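Local coordinates for histone-lysine N-methyltransferase, H3 lysine-9 specific SUVH4 (Arabidopsis thaliana, PDB 4QEO), which catalyses histone H3K9 methylation with S-adenosyl-L-methionine as methyl donor and binds methylated DNA through its SRA domain, at a contact of chain A with DNA. Numbering follows the deposited sequence.

A contact of chain A with DNA. Residues 86, 116, 131-132, 150. With nucleotides of chain B.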
ATOM      1  N   ASN A  86     -19.301  -7.979 -11.417  1.00 25.46           N
ATOM      2  CA  ASN A  86     -19.310  -8.044 -12.885  1.00 24.70           C
ATOM      3  C   ASN A  86     -17.958  -7.928 -13.559  1.00 22.62           C
ATOM      4  O   ASN A  86     -17.193  -7.016 -13.253  1.00 21.97           O
ATOM      5  CB  ASN A  86     -20.193  -6.950 -13.472  1.00 31.51           C
ATOM      6  CG  ASN A  86     -21.628  -7.089 -13.063  1.00 31.68           C
ATOM      7  OD1 ASN A  86     -21.919  -7.521 -11.950  1.00 32.99           O
ATOM      8  ND2 ASN A  86     -22.541  -6.764 -13.974  1.00 32.58           N
ATOM      9  N   TYR A 116     -14.394 -18.036 -16.047  1.00 21.49           N
ATOM     10  CA  TYR A 116     -15.195 -18.595 -17.145  1.00 21.95           C
ATOM     11  C   TYR A 116     -14.367 -19.635 -17.881  1.00 24.75           C
ATOM     12  O   TYR A 116     -13.271 -19.345 -18.331  1.00 26.40           O
ATOM     13  CB  TYR A 116     -15.623 -17.479 -18.107  1.00 20.38           C
ATOM     14  CG  TYR A 116     -16.896 -16.742 -17.706  1.00 22.65           C
ATOM     15  CD1 TYR A 116     -16.976 -16.015 -16.495  1.00 21.25           C
ATOM     16  CD2 TYR A 116     -18.013 -16.766 -18.530  1.00 24.57           C
ATOM     17  CE1 TYR A 116     -18.143 -15.337 -16.136  1.00 20.79           C
ATOM     18  CE2 TYR A 116     -19.181 -16.090 -18.185  1.00 26.87           C
ATOM     19  CZ  TYR A 116     -19.237 -15.374 -16.997  1.00 22.71           C
ATOM     20  OH  TYR A 116     -20.403 -14.717 -16.684  1.00 26.88           O
ATOM     21  N   GLN A 131     -20.438 -12.210 -20.687  1.00 23.97           N
ATOM     22  CA  GLN A 131     -21.106 -12.489 -19.415  1.00 24.99           C
ATOM     23  C   GLN A 131     -22.388 -13.302 -19.665  1.00 24.66           C
ATOM     24  O   GLN A 131     -22.964 -13.294 -20.773  1.00 23.63           O
ATOM     25  CB  GLN A 131     -21.464 -11.171 -18.708  1.00 23.00           C
ATOM     26  CG  GLN A 131     -22.491 -10.321 -19.479  1.00 27.74           C
ATOM     27  CD  GLN A 131     -22.942  -9.061 -18.731  1.00 29.99           C
ATOM     28  OE1 GLN A 131     -22.393  -7.983 -18.941  1.00 28.86           O
ATOM     29  NE2 GLN A 131     -23.960  -9.193 -17.871  1.00 29.46           N
ATOM     30  N   GLY A 132     -22.816 -14.044 -18.654  1.00 22.04           N
ATOM     31  CA  GLY A 132     -24.141 -14.632 -18.678  1.00 21.06           C
ATOM     32  C   GLY A 132     -24.102 -16.135 -18.627  1.00 25.76           C
ATOM     33  O   GLY A 132     -23.126 -16.750 -19.063  1.00 27.49           O
ATOM     34  N   ARG A 150     -26.329  -6.403 -22.773  1.00 26.35           N
ATOM     35  CA  ARG A 150     -25.570  -5.908 -21.671  1.00 28.13           C
ATOM     36  C   ARG A 150     -24.107  -5.797 -22.081  1.00 25.95           C
ATOM     37  O   ARG A 150     -23.811  -5.245 -23.085  1.00 27.59           O
ATOM     38  CB  ARG A 150     -25.741  -6.831 -20.479  1.00 25.68           C
ATOM     39  CG  ARG A 150     -27.140  -6.851 -19.921  1.00 37.22           C
ATOM     40  CD  ARG A 150     -27.192  -7.830 -18.784  1.00 45.78           C
ATOM     41  NE  ARG A 150     -28.504  -8.365 -18.601  1.00 56.88           N
ATOM     42  CZ  ARG A 150     -29.416  -7.799 -17.846  1.00 59.66           C
ATOM     43  NH1 ARG A 150     -29.128  -6.682 -17.211  1.00 58.97           N
ATOM     44  NH2 ARG A 150     -30.607  -8.353 -17.732  1.00 62.87           N
TER
ATOM     45  P    DC B   5     -31.641 -13.399 -15.181  1.00 39.65           P
ATOM     46  OP1  DC B   5     -31.842 -13.756 -16.547  1.00 46.38           O
ATOM     47  OP2  DC B   5     -31.613 -14.431 -14.198  1.00 44.77           O
ATOM     48  O5'  DC B   5     -30.297 -12.586 -14.959  1.00 35.25           O
ATOM     49  C5'  DC B   5     -30.084 -11.290 -15.500  1.00 36.10           C
ATOM     50  C4'  DC B   5     -28.883 -10.642 -14.854  1.00 35.78           C
ATOM     51  O4'  DC B   5     -29.227 -10.040 -13.600  1.00 33.85           O
ATOM     52  C3'  DC B   5     -27.692 -11.565 -14.563  1.00 37.30           C
ATOM     53  O3'  DC B   5     -26.646 -11.239 -15.471  1.00 31.13           O
ATOM     54  C2'  DC B   5     -27.308 -11.244 -13.130  1.00 30.95           C
ATOM     55  C1'  DC B   5     -28.059  -9.959 -12.839  1.00 31.88           C
ATOM     56  N1   DC B   5     -28.443  -9.734 -11.441  1.00 33.49           N
ATOM     57  C2   DC B   5     -28.034  -8.559 -10.814  1.00 34.92           C
ATOM     58  O2   DC B   5     -27.356  -7.752 -11.447  1.00 31.28           O
ATOM     59  N3   DC B   5     -28.382  -8.340  -9.531  1.00 34.85           N
ATOM     60  C4   DC B   5     -29.117  -9.237  -8.878  1.00 41.00           C
ATOM     61  N4   DC B   5     -29.433  -8.979  -7.615  1.00 41.61           N
ATOM     62  C5   DC B   5     -29.542 -10.448  -9.489  1.00 37.50           C
ATOM     63  C6   DC B   5     -29.191 -10.652 -10.761  1.00 35.69           C
ATOM     64  P    DT B   6     -25.483 -12.151 -15.888  1.00 30.63           P
ATOM     65  OP1  DT B   6     -25.053 -11.701 -17.166  1.00 30.76           O
ATOM     66  OP2  DT B   6     -25.833 -13.509 -15.724  1.00 28.31           O
ATOM     67  O5'  DT B   6     -24.423 -11.826 -14.769  1.00 27.79           O
ATOM     68  C5'  DT B   6     -23.718 -10.599 -14.785  1.00 28.91           C
ATOM     69  C4'  DT B   6     -23.002 -10.416 -13.473  1.00 30.14           C
ATOM     70  O4'  DT B   6     -23.973 -10.231 -12.430  1.00 30.96           O
ATOM     71  C3'  DT B   6     -22.144 -11.609 -13.051  1.00 29.82           C
ATOM     72  O3'  DT B   6     -20.756 -11.297 -13.082  1.00 27.57           O
ATOM     73  C2'  DT B   6     -22.636 -11.938 -11.655  1.00 33.39           C
ATOM     74  C1'  DT B   6     -23.387 -10.693 -11.250  1.00 31.78           C
ATOM     75  N1   DT B   6     -24.444 -10.921 -10.253  1.00 29.88           N
ATOM     76  C2   DT B   6     -24.674  -9.951  -9.313  1.00 31.66           C
ATOM     77  O2   DT B   6     -24.091  -8.889  -9.302  1.00 33.38           O
ATOM     78  N3   DT B   6     -25.644 -10.260  -8.396  1.00 33.95           N
ATOM     79  C4   DT B   6     -26.372 -11.428  -8.317  1.00 34.52           C
ATOM     80  O4   DT B   6     -27.197 -11.568  -7.433  1.00 36.92           O
ATOM     81  C5   DT B   6     -26.070 -12.410  -9.326  1.00 37.25           C
ATOM     82  C7   DT B   6     -26.810 -13.708  -9.323  1.00 36.87           C
ATOM     83  C6   DT B   6     -25.134 -12.109 -10.235  1.00 30.97           C
ATOM     84  N1  5CM B   7     -15.086 -13.157 -15.168  1.00 22.44           N
ATOM     85  C2  5CM B   7     -14.080 -13.859 -15.842  1.00 26.54           C
ATOM     86  N3  5CM B   7     -14.097 -14.032 -17.165  1.00 26.15           N
ATOM     87  C4  5CM B   7     -15.066 -13.549 -17.893  1.00 27.89           C
ATOM     88  C5  5CM B   7     -16.129 -12.818 -17.212  1.00 25.49           C
ATOM     89  C5A 5CM B   7     -17.249 -12.271 -18.013  1.00 21.60           C
ATOM     90  C6  5CM B   7     -16.093 -12.674 -15.850  1.00 21.25           C
ATOM     91  O2  5CM B   7     -13.144 -14.310 -15.250  1.00 21.94           O
ATOM     92  N4  5CM B   7     -15.112 -13.703 -19.187  1.00 25.44           N
ATOM     93  C1' 5CM B   7     -15.052 -13.077 -13.726  1.00 20.93           C
ATOM     94  C2' 5CM B   7     -15.309 -11.769 -12.998  1.00 21.11           C
ATOM     95  C3' 5CM B   7     -15.846 -12.279 -11.683  1.00 26.18           C
ATOM     96  C4' 5CM B   7     -16.735 -13.421 -12.133  1.00 25.94           C
ATOM     97  O4' 5CM B   7     -16.095 -13.921 -13.282  1.00 25.28           O
ATOM     98  O3' 5CM B   7     -14.822 -12.841 -10.880  1.00 22.91           O
ATOM     99  C5' 5CM B   7     -18.208 -13.073 -12.373  1.00 27.70           C
ATOM    100  O5' 5CM B   7     -18.468 -12.019 -13.263  1.00 28.49           O
ATOM    101  P   5CM B   7     -19.773 -11.916 -14.110  1.00 25.89           P
ATOM    102  OP1 5CM B   7     -19.556 -10.923 -15.107  1.00 25.32           O
ATOM    103  OP2 5CM B   7     -20.223 -13.214 -14.462  1.00 24.35           O
TER
HETATM  104  O   HOH W   1     -25.087  -7.502 -13.111  1.00 44.35           O
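Tyr116 stacks on the base of 5CM7, the unpaired 5-methylcytosine that the SRA domain holds flipped out of the duplex, its ring tilted 23° from the base plane. The centroids of the Tyr116 and 5CM7 rings are 4.1 Å apart. The fit is tight along one side of the phenol, where CE1 lies 3.4 Å from C6 of the base; the 5-methyl carbon C5A sits over the same face, displaced toward the rim. A tyrosine suits the place because it offers both a broad aromatic face and a polar end: its hydroxyl OH donates a hydrogen bond to OP2 of the phosphate of 5CM7, 2.7 Å away, so one side chain holds base and backbone of the same nucleotide. Cut back to alanine, this position is likely to lose both the stack on the flipped base and the phenol donor to OP2.

One step along the strand, Gln131 reaches the phosphate of DT6. Its amide nitrogen NE2 donates to OP1 over 2.8 Å, nearly straight at 170° and with the oxygen almost in the amide plane. Although CG is squeezed between the backbone N and carbonyl carbon (chi1 64°), the chain runs extended beyond it, carrying the uncharged amide out to the phosphate. Beside it Gly132, with no side chain in the way, brings CA to 3.4 Å from the same OP1 of DT6. Arg150, also extended as far as NE, turns one face of its guanidinium, near the rim, to C4' of DC5, with NH2 3.7 Å from C5'; its charge would probably act on the phosphates at longer range.

On the minor-groove side, Asn86 packs its amide against the DT6 sugar, CG meeting C4'. Its ND2 shares a 2.8 Å hydrogen bond with a water that also bonds O2 of DC5 and O4' of DT6, a link that by itself does not identify a base.

As second-shell support, Gly132 may also steady the phenol oxygen that binds OP2: its backbone N donates to Tyr116 OH over 3.2 Å.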